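Local structure of MdcE (Pseudomonas aeruginosa, 5VIP) at residues 26-31 and 241-246; 85-90 and 136-141; 95-98 and 104-107. The protein is the gamma subunit of a biotin-independent malonate decarboxylase and probably helps remove the carboxyl group of a malonyl unit held on the acyl carrier protein. All coordinates share one frame; numbering follows the deposited sequence.

Interaction 1 of 3, residues 26-31 and 241-246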
loop_
_atom_site.group_PDB
_atom_site.type_symbol
_atom_site.label_atom_id
_atom_site.label_comp_id
_atom_site.label_asym_id
_atom_site.label_seq_id
_atom_site.Cartn_x
_atom_site.Cartn_y
_atom_site.Cartn_z
ATOM N N LEU A 26 17.534 8.464 -10.883
ATOM C CA LEU A 26 18.085 9.804 -11.042
ATOM C C LEU A 26 18.456 10.073 -12.502
ATOM O O LEU A 26 18.133 11.125 -13.051
ATOM C CB LEU A 26 19.308 9.987 -10.149
ATOM C CG LEU A 26 19.947 11.373 -10.153
ATOM C CD1 LEU A 26 18.916 12.456 -9.829
ATOM C CD2 LEU A 26 21.099 11.399 -9.152
ATOM N N ALA A 27 19.127 9.104 -13.118
ATOM C CA ALA A 27 19.519 9.194 -14.525
ATOM C C ALA A 27 18.316 9.455 -15.420
ATOM O O ALA A 27 18.346 10.331 -16.279
ATOM C CB ALA A 27 20.225 7.930 -14.952
ATOM N N TRP A 28 17.240 8.706 -15.207
ATOM C CA TRP A 28 16.059 8.878 -16.046
ATOM C C TRP A 28 15.265 10.123 -15.704
ATOM O O TRP A 28 14.645 10.721 -16.588
ATOM C CB TRP A 28 15.168 7.648 -15.958
ATOM C CG TRP A 28 15.656 6.559 -16.854
ATOM C CD1 TRP A 28 16.586 5.608 -16.558
ATOM C CD2 TRP A 28 15.257 6.326 -18.208
ATOM N NE1 TRP A 28 16.783 4.783 -17.645
ATOM C CE2 TRP A 28 15.977 5.205 -18.670
ATOM C CE3 TRP A 28 14.353 6.952 -19.074
ATOM C CZ2 TRP A 28 15.825 4.697 -19.961
ATOM C CZ3 TRP A 28 14.207 6.448 -20.362
ATOM C CH2 TRP A 28 14.938 5.331 -20.788
ATOM N N PHE A 29 15.274 10.517 -14.434
ATOM C CA PHE A 29 14.623 11.766 -14.060
ATOM C C PHE A 29 15.262 12.934 -14.802
ATOM O O PHE A 29 14.568 13.771 -15.383
ATOM C CB PHE A 29 14.700 12.006 -12.554
ATOM C CG PHE A 29 14.078 13.305 -12.120
ATOM C CD1 PHE A 29 12.707 13.386 -11.857
ATOM C CD2 PHE A 29 14.857 14.449 -11.975
ATOM C CE1 PHE A 29 12.128 14.592 -11.455
ATOM C CE2 PHE A 29 14.288 15.649 -11.576
ATOM C CZ PHE A 29 12.919 15.721 -11.319
ATOM N N GLN A 30 16.587 12.980 -14.764
ATOM C CA GLN A 30 17.326 14.074 -15.385
ATOM C C GLN A 30 17.039 14.103 -16.885
ATOM O O GLN A 30 16.731 15.162 -17.442
ATOM C CB GLN A 30 18.824 13.932 -15.135
ATOM C CG GLN A 30 19.619 15.178 -15.496
ATOM C CD GLN A 30 21.087 14.892 -15.755
ATOM O OE1 GLN A 30 21.462 13.776 -16.127
ATOM N NE2 GLN A 30 21.930 15.898 -15.543
ATOM N N ALA A 31 17.117 12.933 -17.524
ATOM C CA ALA A 31 16.868 12.808 -18.957
ATOM C C ALA A 31 15.471 13.264 -19.352
ATOM O O ALA A 31 15.292 13.945 -20.364
ATOM C CB ALA A 31 17.096 11.378 -19.393
ATOM N N VAL A 241 13.271 9.212 -26.769
ATOM C CA VAL A 241 12.186 9.361 -27.731
ATOM C C VAL A 241 11.165 8.226 -27.622
ATOM O O VAL A 241 9.958 8.462 -27.659
ATOM C CB VAL A 241 12.736 9.420 -29.183
ATOM C CG1 VAL A 241 11.604 9.324 -30.198
ATOM C CG2 VAL A 241 13.540 10.693 -29.382
ATOM N N ARG A 242 11.647 6.993 -27.497
ATOM C CA ARG A 242 10.741 5.857 -27.386
ATOM C C ARG A 242 9.940 5.933 -26.083
ATOM O O ARG A 242 8.736 5.680 -26.075
ATOM C CB ARG A 242 11.505 4.525 -27.475
ATOM C CG ARG A 242 12.034 4.200 -28.889
ATOM C CD ARG A 242 12.667 2.803 -28.981
ATOM N NE ARG A 242 14.046 2.796 -28.502
ATOM C CZ ARG A 242 15.108 3.001 -29.276
ATOM N NH1 ARG A 242 14.955 3.217 -30.576
ATOM N NH2 ARG A 242 16.331 2.991 -28.751
ATOM N N VAL A 243 10.604 6.287 -24.988
ATOM C CA VAL A 243 9.926 6.351 -23.694
ATOM C C VAL A 243 8.926 7.510 -23.645
ATOM O O VAL A 243 7.798 7.336 -23.189
ATOM C CB VAL A 243 10.928 6.472 -22.536
ATOM C CG1 VAL A 243 10.196 6.794 -21.212
ATOM C CG2 VAL A 243 11.723 5.193 -22.413
ATOM N N ARG A 244 9.321 8.680 -24.142
ATOM C CA ARG A 244 8.401 9.816 -24.193
ATOM C C ARG A 244 7.169 9.488 -25.025
ATOM O O ARG A 244 6.048 9.858 -24.665
ATOM C CB ARG A 244 9.097 11.062 -24.748
ATOM C CG ARG A 244 9.838 11.840 -23.683
ATOM C CD ARG A 244 10.657 12.981 -24.243
ATOM N NE ARG A 244 11.317 13.693 -23.155
ATOM C CZ ARG A 244 12.345 14.521 -23.308
ATOM N NH1 ARG A 244 12.842 14.741 -24.516
ATOM N NH2 ARG A 244 12.879 15.119 -22.248
ATOM N N THR A 245 7.381 8.778 -26.127
ATOM C CA THR A 245 6.284 8.379 -27.001
ATOM C C THR A 245 5.310 7.475 -26.262
ATOM O O THR A 245 4.099 7.679 -26.304
ATOM C CB THR A 245 6.805 7.650 -28.244
ATOM O OG1 THR A 245 7.605 8.556 -29.011
ATOM C CG2 THR A 245 5.649 7.157 -29.100
ATOM N N CYS A 246 5.862 6.475 -25.583
ATOM C CA CYS A 246 5.060 5.509 -24.838
ATOM C C CYS A 246 4.289 6.179 -23.697
ATOM O O CYS A 246 3.101 5.909 -23.503
ATOM C CB CYS A 246 5.963 4.395 -24.310
ATOM S SG CYS A 246 5.074 2.990 -23.586
#
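W28 reaches across from helix 24-33 to V243 of helix 237-254, over a distance at which the nearest CA atoms, those of W28 and V243, stay 10.1 Å apart. The CB of W28 leaves its helix alongside the partner rather than at it. With CG opposite the carbonyl carbon (chi1 -81°) and the ring turned by chi2 of 87°, the benzo end of the indole is carried toward helix 237-254. On the pyrrole side NE1 is bonded to the carbonyl oxygen of V232, fixing the rotation of the ring and satisfying its buried N-H. At the far end CZ3 lies 3.5 Å from CG2 of V243, and CH2 stands 3.6 Å from that same methyl. The other methyl is more distant, with CG1 of V243 at 4.1 Å from CZ3 of W28; the valine therefore meets the ring obliquely, chiefly through one branch. Both helices lie on one face of the six-stranded mixed sheet of this crotonase-like fold. F29 rests on strand 46-53 and V243 on strand 225-227, the outermost strands of the sheet within this chain, while W28 also touches L174 of strand 170-174. Beside the apolar pair, the extended chain of R244 brings NH2 to 3.3 Å from O of A31, at an angle too poor for a hydrogen bond; that nitrogen is bonded instead to the carbonyl oxygen of L32. P235 packs against both W28 and A31.

Interaction 2 of 3, residues 85-90 and 136-141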
loop_
_atom_site.group_PDB
_atom_site.type_symbol
_atom_site.label_atom_id
_atom_site.label_comp_id
_atom_site.label_asym_id
_atom_site.label_seq_id
_atom_site.Cartn_x
_atom_site.Cartn_y
_atom_site.Cartn_z
ATOM N N TRP A 85 6.489 10.883 3.471
ATOM C CA TRP A 85 5.729 12.100 3.706
ATOM C C TRP A 85 6.031 13.130 2.629
ATOM O O TRP A 85 5.154 13.897 2.256
ATOM C CB TRP A 85 6.012 12.676 5.094
ATOM C CG TRP A 85 5.395 11.891 6.225
ATOM C CD1 TRP A 85 6.051 11.304 7.267
ATOM C CD2 TRP A 85 3.995 11.616 6.425
ATOM N NE1 TRP A 85 5.143 10.692 8.113
ATOM C CE2 TRP A 85 3.879 10.867 7.611
ATOM C CE3 TRP A 85 2.830 11.932 5.711
ATOM C CZ2 TRP A 85 2.641 10.423 8.104
ATOM C CZ3 TRP A 85 1.602 11.501 6.208
ATOM C CH2 TRP A 85 1.520 10.749 7.387
ATOM N N GLY A 86 7.265 13.134 2.120
ATOM C CA GLY A 86 7.634 14.051 1.051
ATOM C C GLY A 86 6.850 13.843 -0.237
ATOM O O GLY A 86 6.411 14.801 -0.885
ATOM N N LEU A 87 6.675 12.582 -0.617
ATOM C CA LEU A 87 5.849 12.235 -1.774
ATOM C C LEU A 87 4.408 12.685 -1.577
ATOM O O LEU A 87 3.797 13.257 -2.479
ATOM C CB LEU A 87 5.888 10.720 -2.034
ATOM C CG LEU A 87 7.132 10.197 -2.750
ATOM C CD1 LEU A 87 7.125 8.673 -2.799
ATOM C CD2 LEU A 87 7.196 10.786 -4.152
ATOM N N ALA A 88 3.864 12.398 -0.397
ATOM C CA ALA A 88 2.502 12.779 -0.065
ATOM C C ALA A 88 2.321 14.282 -0.258
ATOM O O ALA A 88 1.351 14.737 -0.880
ATOM C CB ALA A 88 2.174 12.383 1.386
ATOM N N ALA A 89 3.277 15.041 0.270
ATOM C CA ALA A 89 3.235 16.496 0.186
ATOM C C ALA A 89 3.325 16.990 -1.263
ATOM O O ALA A 89 2.557 17.871 -1.665
ATOM C CB ALA A 89 4.362 17.103 1.036
ATOM N N ALA A 90 4.251 16.421 -2.042
ATOM C CA ALA A 90 4.437 16.842 -3.433
ATOM C C ALA A 90 3.231 16.475 -4.296
ATOM O O ALA A 90 2.824 17.239 -5.170
ATOM C CB ALA A 90 5.715 16.230 -4.017
ATOM N N ASP A 136 -2.122 7.289 -0.051
ATOM C CA ASP A 136 -3.368 8.049 0.006
ATOM C C ASP A 136 -3.343 9.236 -0.971
ATOM O O ASP A 136 -4.305 9.464 -1.706
ATOM C CB ASP A 136 -3.631 8.528 1.440
ATOM C CG ASP A 136 -5.008 9.158 1.597
ATOM O OD1 ASP A 136 -6.016 8.421 1.525
ATOM O OD2 ASP A 136 -5.075 10.386 1.783
ATOM N N ALA A 137 -2.235 9.973 -1.004
ATOM C CA ALA A 137 -2.142 11.123 -1.907
ATOM C C ALA A 137 -2.218 10.695 -3.389
ATOM O O ALA A 137 -2.976 11.272 -4.178
ATOM C CB ALA A 137 -0.862 11.898 -1.642
ATOM N N TYR A 138 -1.434 9.684 -3.760
ATOM C CA TYR A 138 -1.455 9.166 -5.122
ATOM C C TYR A 138 -2.844 8.662 -5.534
ATOM O O TYR A 138 -3.353 8.992 -6.621
ATOM C CB TYR A 138 -0.445 8.033 -5.276
ATOM C CG TYR A 138 0.958 8.433 -5.682
ATOM C CD1 TYR A 138 1.200 9.047 -6.910
ATOM C CD2 TYR A 138 2.051 8.122 -4.869
ATOM C CE1 TYR A 138 2.503 9.359 -7.314
ATOM C CE2 TYR A 138 3.359 8.429 -5.264
ATOM C CZ TYR A 138 3.573 9.048 -6.493
ATOM O OH TYR A 138 4.863 9.362 -6.916
ATOM N N ALA A 139 -3.467 7.875 -4.665
ATOM C CA ALA A 139 -4.807 7.351 -4.962
ATOM C C ALA A 139 -5.847 8.471 -5.100
ATOM O O ALA A 139 -6.687 8.444 -6.000
ATOM C CB ALA A 139 -5.244 6.354 -3.866
ATOM N N ARG A 140 -5.811 9.443 -4.195
ATOM C CA ARG A 140 -6.758 10.551 -4.251
ATOM C C ARG A 140 -6.569 11.341 -5.537
ATOM O O ARG A 140 -7.541 11.735 -6.183
ATOM C CB ARG A 140 -6.604 11.469 -3.033
ATOM C CG ARG A 140 -7.270 10.932 -1.771
ATOM C CD ARG A 140 -7.269 11.940 -0.633
ATOM N NE ARG A 140 -5.929 12.192 -0.115
ATOM C CZ ARG A 140 -5.277 13.340 -0.265
ATOM N NH1 ARG A 140 -5.856 14.348 -0.902
ATOM N NH2 ARG A 140 -4.056 13.484 0.236
ATOM N N ALA A 141 -5.312 11.547 -5.917
ATOM C CA ALA A 141 -5.008 12.220 -7.176
ATOM C C ALA A 141 -5.583 11.448 -8.358
ATOM O O ALA A 141 -6.190 12.041 -9.244
ATOM C CB ALA A 141 -3.508 12.406 -7.338
#
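A88 and A137 mark the close approach of two helices, 81-97 and 127-143, that lie together against the central sheet of the crotonase-like fold. The evidence is in the backbones: the CA atoms of A88 and A137 are only 5.3 Å apart. The methyl of A137 points at the other helix, its CB lying 3.7 Å from O of A88 and 3.8 Å from CA of A88, whereas the two CB atoms, of A88 and A137, are 4.3 Å apart. On the sheet side L87 and Y138 form a second, looser point of contact. With CG of L87 opposite its carbonyl carbon (chi1 -79°) and chi2 near 180° (173°), the CD2 branch is directed toward the phenol, and CD2 of L87 comes to 3.9 Å from OH of Y138, the two side chains meeting at a slant. That hydroxyl is hydrogen-bonded to ND1 of H164, and both L87 and Y138 rest on L61 of strand 56-63. Within helix 127-143, NE of R140 donates to OD2 of D136 at 2.8 Å, arriving 52° out of the carboxylate plane; NH2 of R140 makes a salt bridge to D92 of the facing helix. Another protein chain also packs on this region, stacking an aromatic ring on W85 and placing apolar side chains against A88 and D136. No hydrogen bond joins the two segments, consistent with a spacing governed here by van der Waals contact between the small A88 and A137, while the R140-D92 salt bridge ties the same two helices further along.

Interaction 3 of 3, residues 95-98 and 104-107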
loop_
_atom_site.group_PDB
_atom_site.type_symbol
_atom_site.label_atom_id
_atom_site.label_comp_id
_atom_site.label_asym_id
_atom_site.label_seq_id
_atom_site.Cartn_x
_atom_site.Cartn_y
_atom_site.Cartn_z
ATOM N N LEU A 95 -2.367 18.217 -6.543
ATOM C CA LEU A 95 -3.808 17.973 -6.480
ATOM C C LEU A 95 -4.571 19.254 -6.128
ATOM O O LEU A 95 -5.589 19.582 -6.751
ATOM C CB LEU A 95 -4.107 16.864 -5.459
ATOM C CG LEU A 95 -5.552 16.450 -5.162
ATOM C CD1 LEU A 95 -6.215 15.855 -6.395
ATOM C CD2 LEU A 95 -5.594 15.456 -4.011
ATOM N N GLU A 96 -4.055 19.983 -5.145
ATOM C CA GLU A 96 -4.691 21.210 -4.674
ATOM C C GLU A 96 -4.569 22.339 -5.693
ATOM O O GLU A 96 -5.490 23.127 -5.863
ATOM C CB GLU A 96 -4.084 21.635 -3.337
ATOM C CG GLU A 96 -4.332 20.626 -2.210
ATOM C CD GLU A 96 -5.806 20.495 -1.846
ATOM O OE1 GLU A 96 -6.478 21.538 -1.718
ATOM O OE2 GLU A 96 -6.295 19.354 -1.688
ATOM N N ALA A 97 -3.433 22.403 -6.378
ATOM C CA ALA A 97 -3.207 23.428 -7.398
ATOM C C ALA A 97 -4.134 23.270 -8.607
ATOM O O ALA A 97 -4.556 24.265 -9.198
ATOM C CB ALA A 97 -1.749 23.407 -7.847
ATOM N N ASP A 98 -4.455 22.028 -8.969
ATOM C CA ASP A 98 -5.277 21.763 -10.153
ATOM C C ASP A 98 -6.749 21.557 -9.834
ATOM O O ASP A 98 -7.522 21.149 -10.702
ATOM C CB ASP A 98 -4.764 20.532 -10.900
ATOM C CG ASP A 98 -3.391 20.736 -11.479
ATOM O OD1 ASP A 98 -2.924 21.895 -11.509
ATOM O OD2 ASP A 98 -2.779 19.739 -11.915
ATOM N N LYS A 104 -6.060 18.357 -15.206
ATOM C CA LYS A 104 -5.282 17.862 -14.073
ATOM C C LYS A 104 -3.941 17.349 -14.584
ATOM O O LYS A 104 -3.905 16.538 -15.502
ATOM C CB LYS A 104 -6.018 16.737 -13.343
ATOM C CG LYS A 104 -7.494 16.969 -13.121
ATOM C CD LYS A 104 -7.738 18.032 -12.085
ATOM C CE LYS A 104 -9.141 17.921 -11.530
ATOM N NZ LYS A 104 -9.275 18.776 -10.321
ATOM N N ARG A 105 -2.844 17.805 -13.991
ATOM C CA ARG A 105 -1.534 17.432 -14.493
ATOM C C ARG A 105 -1.284 15.939 -14.295
ATOM O O ARG A 105 -1.766 15.330 -13.329
ATOM C CB ARG A 105 -0.437 18.255 -13.816
ATOM C CG ARG A 105 -0.013 17.752 -12.448
ATOM C CD ARG A 105 0.852 18.793 -11.769
ATOM N NE ARG A 105 0.093 20.010 -11.498
ATOM C CZ ARG A 105 0.613 21.116 -10.985
ATOM N NH1 ARG A 105 1.909 21.175 -10.697
ATOM N NH2 ARG A 105 -0.163 22.167 -10.769
ATOM N N ALA A 106 -0.551 15.345 -15.228
ATOM C CA ALA A 106 -0.216 13.938 -15.101
ATOM C C ALA A 106 0.850 13.791 -14.031
ATOM O O ALA A 106 1.692 14.672 -13.849
ATOM C CB ALA A 106 0.259 13.357 -16.430
ATOM N N LEU A 107 0.790 12.682 -13.302
ATOM C CA LEU A 107 1.820 12.353 -12.335
ATOM C C LEU A 107 2.601 11.190 -12.904
ATOM O O LEU A 107 2.055 10.101 -13.099
ATOM C CB LEU A 107 1.214 12.004 -10.970
ATOM C CG LEU A 107 0.304 13.094 -10.390
ATOM C CD1 LEU A 107 -0.322 12.665 -9.081
ATOM C CD2 LEU A 107 1.051 14.423 -10.234
HETATM O O HOH W 1 -6.758 18.396 -8.810
#
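D98 and R105 are joined side-on: NE of R105 donates to OD2 of D98 at 2.9 Å (170°), and NH2 of R105 to OD1 of D98 at 2.9 Å (174°). Both oxygens lie near the guanidinium plane, yet the carboxylate is turned 37° from it, a twisted rather than coplanar pair. The backbone N of R105 adds a third bond, 2.8 Å to OD2 of D98. OD2 thus receives NE on its syn side and the amide on its anti side, from opposite faces, which leaves the carboxylate little rotational freedom. CB of A97 packs obliquely at 3.5 Å from NH2 of R105. The arginine is in turn positioned by D50, which makes a salt bridge to NH1. K104 serves the end of the helix instead: its chain bends at chi2 and brings NZ to 3.0 Å from O of D98, above the carbonyl plane. A water donates to O of L95 at 2.6 Å and accepts from NZ of K104, so one ammonium group reaches two carbonyls at the end of helix 81-97, that of D98 directly and that of L95 through the water. The contact closes the return of a beta-alpha-beta crossover, where helix 81-97 gives way to strand 106-113. That strand bonds through A106 to strand 56-63, while L107 packs on V91 of helix 81-97 and A141 of helix 127-143.

How the interactions relate
From the N terminus, helix 24-33 opens the longest loop, which interaction 1 closes only at helix 237-254, 210 residues on. Interactions 2 and 3 are both nested inside it. Helix 81-97 serves both: its 85-90 part waits for 136-141, while its end at 95-98 is met almost at once by 104-107, so interaction 3 sits within the loop of interaction 2. No loops cross. Centres of interactions 2 and 3 are 11 Å apart, and they touch where A141 packs on L107 and L95. Interaction 1 stands about 21 to 22 Å from both, centre to centre, joining the first modelled helix to a late one over one face of the sheet.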